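Local coordinates for protein particle-associated glycoside hydrolase (Acinetobacter phage Fri1, PDB 6C72) that probably depolymerises the capsular polysaccharide of Acinetobacter baumannii as a trimeric phage tailspike, opening the way to the host cell surface, at residues A[231-245]-A[259-273]. Sequence-based numbering, arbitrary orientation.
Sequences AKWVDTSGFRLEGLY and FENCNFLDARRNTAA. With ZN (zinc ion), chain M.
Arg269 grips the carboxylate of Glu242 side-on in a salt bridge: NE meets OE2 of Glu242 at 2.7 Å, almost straight at 175°, while NH2 reaches its OE1 on the syn lone pair. Asn270 ND2 approaches the same OE2 from the anti side at 2.6 Å, so two donors hold this oxygen and the carboxylate lies nearly coplanar with both partners. CD2 of Leu241 sits over one face of the guanidinium. At the other end, Asn261 CB lies 3.5 Å from the centroid of the six-membered ring of Trp233, and the amide beyond it stacks 13° from parallel, near CZ2; Asn284 ND2 and Ser228 OG of a neighbouring subunit bond to Asn261 OD1 and help hold the amide there. Between these ends, Asn263 ND2 donates to Asp235 OD1 from above the carboxylate plane, at 2.8 Å, its amide rotation fixed by Thr286 OG1 bonding to OD1. The segments are successive coils of a right-handed parallel beta-helix, stacked in register, and Thr236 N to Asn263 O (2.9 Å) is one of the rungs' backbone bonds. Inside the coil, Leu244 CD2 rests over the Phe259 ring, 4.0 Å from its centroid, and Phe282 of the next coil stacks on that ring. On the outer face, against a neighbouring subunit, Glu260 OE2 binds a zinc ion at 2.4 Å and Asn256 of that subunit, while Tyr258 and a water from Lys232 NZ reach OE1.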
ATOM      1  N   ALA A 231      -0.929  15.096  14.518  1.00 29.64           N
ATOM      2  CA  ALA A 231      -0.445  14.935  15.884  1.00 29.15           C
ATOM      3  C   ALA A 231       0.729  13.968  15.911  1.00 29.65           C
ATOM      4  O   ALA A 231       0.694  12.916  15.257  1.00 29.54           O
ATOM      5  CB  ALA A 231      -1.546  14.437  16.829  1.00 26.76           C
ATOM      6  N   LYS A 232       1.771  14.342  16.659  1.00 33.09           N
ATOM      7  CA  LYS A 232       2.968  13.524  16.825  1.00 33.45           C
ATOM      8  C   LYS A 232       3.430  13.565  18.275  1.00 32.65           C
ATOM      9  O   LYS A 232       3.456  14.634  18.893  1.00 32.52           O
ATOM     10  CB  LYS A 232       4.101  14.003  15.915  1.00 35.06           C
ATOM     11  CG  LYS A 232       3.807  13.790  14.458  1.00 35.86           C
ATOM     12  CD  LYS A 232       4.792  14.510  13.562  1.00 37.57           C
ATOM     13  CE  LYS A 232       4.479  14.236  12.085  1.00 38.64           C
ATOM     14  NZ  LYS A 232       5.719  14.290  11.242  1.00 39.94           N
ATOM     15  N   TRP A 233       3.799  12.397  18.810  1.00 25.72           N
ATOM     16  CA  TRP A 233       4.297  12.276  20.185  1.00 25.58           C
ATOM     17  C   TRP A 233       3.320  12.916  21.180  1.00 25.53           C
ATOM     18  O   TRP A 233       3.670  13.804  21.962  1.00 26.12           O
ATOM     19  CB  TRP A 233       5.691  12.879  20.315  1.00 26.40           C
ATOM     20  CG  TRP A 233       6.687  12.204  19.459  1.00 26.77           C
ATOM     21  CD1 TRP A 233       7.221  12.678  18.293  1.00 27.75           C
ATOM     22  CD2 TRP A 233       7.302  10.930  19.694  1.00 26.61           C
ATOM     23  NE1 TRP A 233       8.125  11.776  17.781  1.00 28.00           N
ATOM     24  CE2 TRP A 233       8.194  10.694  18.619  1.00 27.16           C
ATOM     25  CE3 TRP A 233       7.179   9.963  20.698  1.00 26.31           C
ATOM     26  CZ2 TRP A 233       8.960   9.531  18.525  1.00 27.15           C
ATOM     27  CZ3 TRP A 233       7.940   8.808  20.603  1.00 26.45           C
ATOM     28  CH2 TRP A 233       8.823   8.604  19.524  1.00 26.86           C
ATOM     29  N   VAL A 234       2.065  12.474  21.116  1.00 27.21           N
ATOM     30  CA  VAL A 234       1.019  12.916  22.027  1.00 25.93           C
ATOM     31  C   VAL A 234       0.424  11.698  22.714  1.00 25.18           C
ATOM     32  O   VAL A 234       0.041  10.730  22.050  1.00 25.27           O
ATOM     33  CB  VAL A 234      -0.075  13.716  21.295  1.00 25.58           C
ATOM     34  CG1 VAL A 234      -1.312  13.813  22.166  1.00 24.77           C
ATOM     35  CG2 VAL A 234       0.439  15.103  20.961  1.00 26.46           C
ATOM     36  N   ASP A 235       0.334  11.755  24.036  1.00 29.88           N
ATOM     37  CA  ASP A 235      -0.389  10.772  24.824  1.00 29.51           C
ATOM     38  C   ASP A 235      -1.669  11.410  25.344  1.00 28.78           C
ATOM     39  O   ASP A 235      -1.744  12.631  25.514  1.00 28.50           O
ATOM     40  CB  ASP A 235       0.462  10.262  25.995  1.00 29.94           C
ATOM     41  CG  ASP A 235       1.712   9.501  25.539  1.00 30.68           C
ATOM     42  OD1 ASP A 235       1.933   9.345  24.316  1.00 31.00           O
ATOM     43  OD2 ASP A 235       2.474   9.040  26.413  1.00 31.03           O
ATOM     44  N   THR A 236      -2.698  10.592  25.534  1.00 26.33           N
ATOM     45  CA  THR A 236      -3.936  11.037  26.163  1.00 26.02           C
ATOM     46  C   THR A 236      -4.337  10.028  27.226  1.00 26.75           C
ATOM     47  O   THR A 236      -4.268   8.818  26.999  1.00 27.31           O
ATOM     48  CB  THR A 236      -5.086  11.221  25.141  1.00 25.52           C
ATOM     49  OG1 THR A 236      -5.342   9.981  24.470  1.00 25.80           O
ATOM     50  CG2 THR A 236      -4.749  12.293  24.112  1.00 25.09           C
ATOM     51  N   SER A 237      -4.780  10.519  28.384  1.00 27.05           N
ATOM     52  CA  SER A 237      -5.083   9.621  29.485  1.00 28.10           C
ATOM     53  C   SER A 237      -6.143  10.231  30.386  1.00 28.36           C
ATOM     54  O   SER A 237      -6.076  11.413  30.716  1.00 28.12           O
ATOM     55  CB  SER A 237      -3.829   9.309  30.307  1.00 28.52           C
ATOM     56  OG  SER A 237      -4.179   8.671  31.519  1.00 29.54           O
ATOM     57  N   GLY A 238      -7.114   9.413  30.776  1.00 30.08           N
ATOM     58  CA  GLY A 238      -8.053   9.765  31.819  1.00 30.73           C
ATOM     59  C   GLY A 238      -9.306  10.490  31.377  1.00 30.41           C
ATOM     60  O   GLY A 238     -10.036  11.000  32.240  1.00 30.77           O
ATOM     61  N   PHE A 239      -9.599  10.544  30.080  1.00 30.29           N
ATOM     62  CA  PHE A 239     -10.734  11.337  29.624  1.00 29.94           C
ATOM     63  C   PHE A 239     -12.057  10.603  29.830  1.00 31.27           C
ATOM     64  O   PHE A 239     -12.130   9.373  29.811  1.00 32.40           O
ATOM     65  CB  PHE A 239     -10.538  11.761  28.164  1.00 28.81           C
ATOM     66  CG  PHE A 239      -9.510  12.842  28.021  1.00 27.73           C
ATOM     67  CD1 PHE A 239      -9.870  14.180  28.154  1.00 27.62           C
ATOM     68  CD2 PHE A 239      -8.162  12.524  27.888  1.00 27.45           C
ATOM     69  CE1 PHE A 239      -8.907  15.187  28.088  1.00 27.78           C
ATOM     70  CE2 PHE A 239      -7.199  13.523  27.812  1.00 26.88           C
ATOM     71  CZ  PHE A 239      -7.570  14.852  27.908  1.00 27.37           C
ATOM     72  N   ARG A 240     -13.107  11.392  30.067  1.00 29.05           N
ATOM     73  CA  ARG A 240     -14.412  10.838  30.403  1.00 29.71           C
ATOM     74  C   ARG A 240     -15.044  10.135  29.210  1.00 28.99           C
ATOM     75  O   ARG A 240     -15.787   9.165  29.384  1.00 30.12           O
ATOM     76  CB  ARG A 240     -15.314  11.959  30.926  1.00 30.75           C
ATOM     77  CG  ARG A 240     -16.718  11.534  31.347  1.00 31.68           C
ATOM     78  CD  ARG A 240     -17.506  12.686  31.962  1.00 32.90           C
ATOM     79  NE  ARG A 240     -17.404  13.926  31.186  1.00 32.52           N
ATOM     80  CZ  ARG A 240     -18.220  14.271  30.185  1.00 32.25           C
ATOM     81  NH1 ARG A 240     -19.215  13.471  29.816  1.00 32.30           N
ATOM     82  NH2 ARG A 240     -18.042  15.425  29.551  1.00 32.04           N
ATOM     83  N   LEU A 241     -14.770  10.607  27.998  1.00 30.37           N
ATOM     84  CA  LEU A 241     -15.292   9.955  26.802  1.00 30.49           C
ATOM     85  C   LEU A 241     -14.138   9.348  26.014  1.00 30.05           C
ATOM     86  O   LEU A 241     -13.880   8.146  26.122  1.00 30.95           O
ATOM     87  CB  LEU A 241     -16.091  10.945  25.945  1.00 29.75           C
ATOM     88  CG  LEU A 241     -17.289  11.556  26.676  1.00 30.22           C
ATOM     89  CD1 LEU A 241     -18.018  12.549  25.796  1.00 29.65           C
ATOM     90  CD2 LEU A 241     -18.252  10.483  27.158  1.00 31.47           C
ATOM     91  N   GLU A 242     -13.409  10.172  25.259  1.00 31.55           N
ATOM     92  CA  GLU A 242     -12.315   9.695  24.425  1.00 30.86           C
ATOM     93  C   GLU A 242     -11.124  10.640  24.516  1.00 29.56           C
ATOM     94  O   GLU A 242     -11.279  11.856  24.650  1.00 29.01           O
ATOM     95  CB  GLU A 242     -12.728   9.564  22.948  1.00 30.51           C
ATOM     96  CG  GLU A 242     -13.564   8.337  22.632  1.00 31.74           C
ATOM     97  CD  GLU A 242     -15.050   8.592  22.813  1.00 32.26           C
ATOM     98  OE1 GLU A 242     -15.478   9.766  22.704  1.00 31.78           O
ATOM     99  OE2 GLU A 242     -15.790   7.617  23.065  1.00 32.99           O
ATOM    100  N   GLY A 243      -9.929  10.067  24.402  1.00 24.69           N
ATOM    101  CA  GLY A 243      -8.757  10.903  24.225  1.00 24.55           C
ATOM    102  C   GLY A 243      -8.762  11.630  22.891  1.00 24.24           C
ATOM    103  O   GLY A 243      -8.324  12.779  22.800  1.00 24.42           O
ATOM    104  N   LEU A 244      -9.272  10.977  21.848  1.00 27.30           N
ATOM    105  CA  LEU A 244      -9.375  11.531  20.505  1.00 26.84           C
ATOM    106  C   LEU A 244     -10.763  11.223  19.959  1.00 27.21           C
ATOM    107  O   LEU A 244     -11.239  10.090  20.082  1.00 27.81           O
ATOM    108  CB  LEU A 244      -8.298  10.938  19.585  1.00 26.72           C
ATOM    109  CG  LEU A 244      -8.418  11.180  18.076  1.00 26.62           C
ATOM    110  CD1 LEU A 244      -8.251  12.646  17.700  1.00 26.80           C
ATOM    111  CD2 LEU A 244      -7.447  10.287  17.298  1.00 26.86           C
ATOM    112  N   TYR A 245     -11.408  12.228  19.372  1.00 31.00           N
ATOM    113  CA  TYR A 245     -12.765  12.110  18.853  1.00 31.74           C
ATOM    114  C   TYR A 245     -12.854  12.937  17.578  1.00 31.73           C
ATOM    115  O   TYR A 245     -12.590  14.144  17.599  1.00 31.68           O
ATOM    116  CB  TYR A 245     -13.777  12.583  19.894  1.00 32.43           C
ATOM    117  CG  TYR A 245     -15.238  12.469  19.510  1.00 33.45           C
ATOM    118  CD1 TYR A 245     -15.966  11.330  19.811  1.00 34.27           C
ATOM    119  CD2 TYR A 245     -15.899  13.524  18.888  1.00 33.60           C
ATOM    120  CE1 TYR A 245     -17.303  11.223  19.491  1.00 34.77           C
ATOM    121  CE2 TYR A 245     -17.244  13.433  18.558  1.00 34.24           C
ATOM    122  CZ  TYR A 245     -17.941  12.274  18.862  1.00 34.68           C
ATOM    123  OH  TYR A 245     -19.281  12.176  18.544  1.00 35.00           O
ATOM    124  N   PHE A 259      -1.660  10.722  12.471  1.00 28.21           N
ATOM    125  CA  PHE A 259      -1.196  10.532  13.839  1.00 27.96           C
ATOM    126  C   PHE A 259      -0.018   9.570  13.832  1.00 28.59           C
ATOM    127  O   PHE A 259      -0.096   8.492  13.232  1.00 28.07           O
ATOM    128  CB  PHE A 259      -2.313   9.987  14.739  1.00 26.08           C
ATOM    129  CG  PHE A 259      -3.566  10.817  14.708  1.00 25.01           C
ATOM    130  CD1 PHE A 259      -4.526  10.617  13.714  1.00 24.53           C
ATOM    131  CD2 PHE A 259      -3.779  11.801  15.661  1.00 24.75           C
ATOM    132  CE1 PHE A 259      -5.684  11.381  13.671  1.00 24.07           C
ATOM    133  CE2 PHE A 259      -4.941  12.577  15.633  1.00 24.16           C
ATOM    134  CZ  PHE A 259      -5.904  12.365  14.624  1.00 23.92           C
ATOM    135  N   GLU A 260       1.069   9.965  14.489  1.00 28.17           N
ATOM    136  CA  GLU A 260       2.243   9.110  14.587  1.00 28.60           C
ATOM    137  C   GLU A 260       2.828   9.191  15.986  1.00 28.46           C
ATOM    138  O   GLU A 260       2.877  10.270  16.574  1.00 28.67           O
ATOM    139  CB  GLU A 260       3.312   9.490  13.566  1.00 30.19           C
ATOM    140  CG  GLU A 260       4.431   8.475  13.494  1.00 30.52           C
ATOM    141  CD  GLU A 260       5.444   8.824  12.439  1.00 31.91           C
ATOM    142  OE1 GLU A 260       5.125   9.686  11.585  1.00 32.84           O
ATOM    143  OE2 GLU A 260       6.556   8.252  12.466  1.00 31.85           O
ATOM    144  N   ASN A 261       3.267   8.054  16.517  1.00 29.85           N
ATOM    145  CA  ASN A 261       3.936   8.016  17.818  1.00 29.66           C
ATOM    146  C   ASN A 261       3.037   8.565  18.919  1.00 28.86           C
ATOM    147  O   ASN A 261       3.494   9.274  19.813  1.00 28.76           O
ATOM    148  CB  ASN A 261       5.265   8.774  17.778  1.00 30.56           C
ATOM    149  CG  ASN A 261       6.247   8.168  16.792  1.00 31.26           C
ATOM    150  OD1 ASN A 261       6.556   6.981  16.863  1.00 30.83           O
ATOM    151  ND2 ASN A 261       6.726   8.980  15.852  1.00 32.27           N
ATOM    152  N   CYS A 262       1.742   8.292  18.824  1.00 27.64           N
ATOM    153  CA  CYS A 262       0.774   8.748  19.811  1.00 26.69           C
ATOM    154  C   CYS A 262       0.279   7.568  20.632  1.00 26.13           C
ATOM    155  O   CYS A 262       0.199   6.444  20.142  1.00 26.38           O
ATOM    156  CB  CYS A 262      -0.416   9.459  19.142  1.00 26.26           C
ATOM    157  SG  CYS A 262       0.011  11.048  18.356  1.00 27.15           S
ATOM    158  N   ASN A 263      -0.060   7.822  21.886  1.00 28.49           N
ATOM    159  CA  ASN A 263      -0.557   6.780  22.774  1.00 28.35           C
ATOM    160  C   ASN A 263      -1.887   7.229  23.340  1.00 27.63           C
ATOM    161  O   ASN A 263      -1.938   8.115  24.204  1.00 27.26           O
ATOM    162  CB  ASN A 263       0.435   6.476  23.892  1.00 28.67           C
ATOM    163  CG  ASN A 263       1.758   5.992  23.355  1.00 29.30           C
ATOM    164  OD1 ASN A 263       1.829   4.910  22.789  1.00 29.61           O
ATOM    165  ND2 ASN A 263       2.813   6.781  23.536  1.00 29.52           N
ATOM    166  N   PHE A 264      -2.960   6.629  22.854  1.00 27.64           N
ATOM    167  CA  PHE A 264      -4.297   6.945  23.342  1.00 27.19           C
ATOM    168  C   PHE A 264      -4.620   5.939  24.443  1.00 28.11           C
ATOM    169  O   PHE A 264      -4.945   4.778  24.178  1.00 28.78           O
ATOM    170  CB  PHE A 264      -5.282   6.940  22.180  1.00 26.73           C
ATOM    171  CG  PHE A 264      -4.836   7.820  21.032  1.00 26.15           C
ATOM    172  CD1 PHE A 264      -4.997   9.192  21.092  1.00 25.50           C
ATOM    173  CD2 PHE A 264      -4.214   7.284  19.920  1.00 26.66           C
ATOM    174  CE1 PHE A 264      -4.579  10.010  20.057  1.00 25.48           C
ATOM    175  CE2 PHE A 264      -3.794   8.104  18.877  1.00 26.64           C
ATOM    176  CZ  PHE A 264      -3.989   9.467  18.945  1.00 26.13           C
ATOM    177  N   LEU A 265      -4.490   6.379  25.695  1.00 27.85           N
ATOM    178  CA  LEU A 265      -4.547   5.457  26.820  1.00 29.01           C
ATOM    179  C   LEU A 265      -5.937   5.459  27.435  1.00 29.79           C
ATOM    180  O   LEU A 265      -6.925   5.678  26.726  1.00 29.64           O
ATOM    181  CB  LEU A 265      -3.487   5.811  27.864  1.00 29.06           C
ATOM    182  CG  LEU A 265      -2.063   5.977  27.330  1.00 28.62           C
ATOM    183  CD1 LEU A 265      -1.098   6.379  28.464  1.00 28.80           C
ATOM    184  CD2 LEU A 265      -1.569   4.715  26.636  1.00 29.09           C
ATOM    185  N   ASP A 266      -6.012   5.253  28.750  1.00 28.40           N
ATOM    186  CA  ASP A 266      -7.283   4.972  29.394  1.00 29.84           C
ATOM    187  C   ASP A 266      -8.265   6.117  29.194  1.00 29.18           C
ATOM    188  O   ASP A 266      -7.909   7.296  29.295  1.00 27.81           O
ATOM    189  CB  ASP A 266      -7.087   4.723  30.888  1.00 30.89           C
ATOM    190  CG  ASP A 266      -6.456   5.914  31.597  1.00 29.71           C
ATOM    191  OD1 ASP A 266      -5.269   6.203  31.333  1.00 28.71           O
ATOM    192  OD2 ASP A 266      -7.155   6.590  32.392  1.00 29.87           O
ATOM    193  N   ALA A 267      -9.503   5.747  28.885  1.00 29.66           N
ATOM    194  CA  ALA A 267     -10.620   6.669  28.804  1.00 29.21           C
ATOM    195  C   ALA A 267     -11.867   5.899  29.208  1.00 30.95           C
ATOM    196  O   ALA A 267     -11.932   4.678  29.041  1.00 32.06           O
ATOM    197  CB  ALA A 267     -10.761   7.268  27.401  1.00 27.70           C
ATOM    198  N   ARG A 268     -12.853   6.615  29.753  1.00 29.62           N
ATOM    199  CA  ARG A 268     -14.018   5.956  30.336  1.00 30.87           C
ATOM    200  C   ARG A 268     -15.025   5.480  29.302  1.00 30.66           C
ATOM    201  O   ARG A 268     -15.938   4.724  29.665  1.00 31.49           O
ATOM    202  CB  ARG A 268     -14.722   6.880  31.327  1.00 30.73           C
ATOM    203  CG  ARG A 268     -13.813   7.458  32.417  1.00 30.80           C
ATOM    204  CD  ARG A 268     -13.088   6.375  33.205  1.00 31.76           C
ATOM    205  NE  ARG A 268     -14.002   5.423  33.832  1.00 33.26           N
ATOM    206  CZ  ARG A 268     -14.651   5.667  34.966  1.00 33.65           C
ATOM    207  NH1 ARG A 268     -14.494   6.834  35.577  1.00 33.88           N
ATOM    208  NH2 ARG A 268     -15.458   4.759  35.496  1.00 34.86           N
ATOM    209  N   ARG A 269     -14.894   5.895  28.040  1.00 34.62           N
ATOM    210  CA  ARG A 269     -15.741   5.338  26.992  1.00 34.23           C
ATOM    211  C   ARG A 269     -14.884   4.537  26.014  1.00 33.65           C
ATOM    212  O   ARG A 269     -14.887   3.308  26.072  1.00 34.20           O
ATOM    213  CB  ARG A 269     -16.543   6.436  26.277  1.00 33.30           C
ATOM    214  CG  ARG A 269     -17.685   5.875  25.416  1.00 33.24           C
ATOM    215  CD  ARG A 269     -18.743   6.918  25.060  1.00 32.85           C
ATOM    216  NE  ARG A 269     -18.240   7.934  24.137  1.00 31.75           N
ATOM    217  CZ  ARG A 269     -18.932   8.997  23.731  1.00 31.33           C
ATOM    218  NH1 ARG A 269     -20.183   9.202  24.156  1.00 31.85           N
ATOM    219  NH2 ARG A 269     -18.370   9.864  22.895  1.00 30.47           N
ATOM    220  N   ASN A 270     -14.157   5.211  25.122  1.00 33.51           N
ATOM    221  CA  ASN A 270     -13.196   4.586  24.223  1.00 32.85           C
ATOM    222  C   ASN A 270     -11.880   5.339  24.303  1.00 32.45           C
ATOM    223  O   ASN A 270     -11.862   6.534  24.599  1.00 32.07           O
ATOM    224  CB  ASN A 270     -13.691   4.598  22.761  1.00 31.98           C
ATOM    225  CG  ASN A 270     -15.140   4.179  22.633  1.00 32.39           C
ATOM    226  OD1 ASN A 270     -15.466   3.004  22.786  1.00 33.02           O
ATOM    227  ND2 ASN A 270     -16.018   5.136  22.381  1.00 32.15           N
ATOM    228  N   THR A 271     -10.771   4.656  24.023  1.00 33.72           N
ATOM    229  CA  THR A 271      -9.511   5.386  23.953  1.00 32.78           C
ATOM    230  C   THR A 271      -9.565   6.429  22.850  1.00 31.07           C
ATOM    231  O   THR A 271      -8.958   7.498  22.968  1.00 30.01           O
ATOM    232  CB  THR A 271      -8.321   4.452  23.723  1.00 32.65           C
ATOM    233  OG1 THR A 271      -8.423   3.842  22.431  1.00 32.27           O
ATOM    234  CG2 THR A 271      -8.212   3.388  24.812  1.00 33.85           C
ATOM    235  N   ALA A 272     -10.259   6.124  21.759  1.00 29.10           N
ATOM    236  CA  ALA A 272     -10.373   7.025  20.624  1.00 27.75           C
ATOM    237  C   ALA A 272     -11.585   6.612  19.796  1.00 28.24           C
ATOM    238  O   ALA A 272     -11.962   5.437  19.779  1.00 29.24           O
ATOM    239  CB  ALA A 272      -9.107   7.002  19.759  1.00 26.84           C
ATOM    240  N   ALA A 273     -12.178   7.578  19.091  1.00 27.36           N
ATOM    241  CA  ALA A 273     -13.350   7.282  18.282  1.00 27.92           C
ATOM    242  C   ALA A 273     -13.298   8.074  16.988  1.00 26.94           C
ATOM    243  O   ALA A 273     -12.971   9.266  16.993  1.00 26.46           O
ATOM    244  CB  ALA A 273     -14.654   7.589  19.031  1.00 29.30           C
TER
HETATM  245 ZN    ZN M 810       7.670   8.337  10.362  0.58 56.69          ZN
HETATM  246  O   HOH W   1       6.695  11.982  11.197  1.00 31.53           O
HETATM  247  O   HOH W   2       3.885  10.318  23.006  1.00 31.78           O
HETATM  248  O   HOH W   3      -7.101   7.959  25.208  1.00 23.79           O
HETATM  249  O   HOH W   4      -7.936   9.269  27.443  1.00 25.50           O
HETATM  250  O   HOH W   5       8.545   6.362  10.419  1.00 31.53           O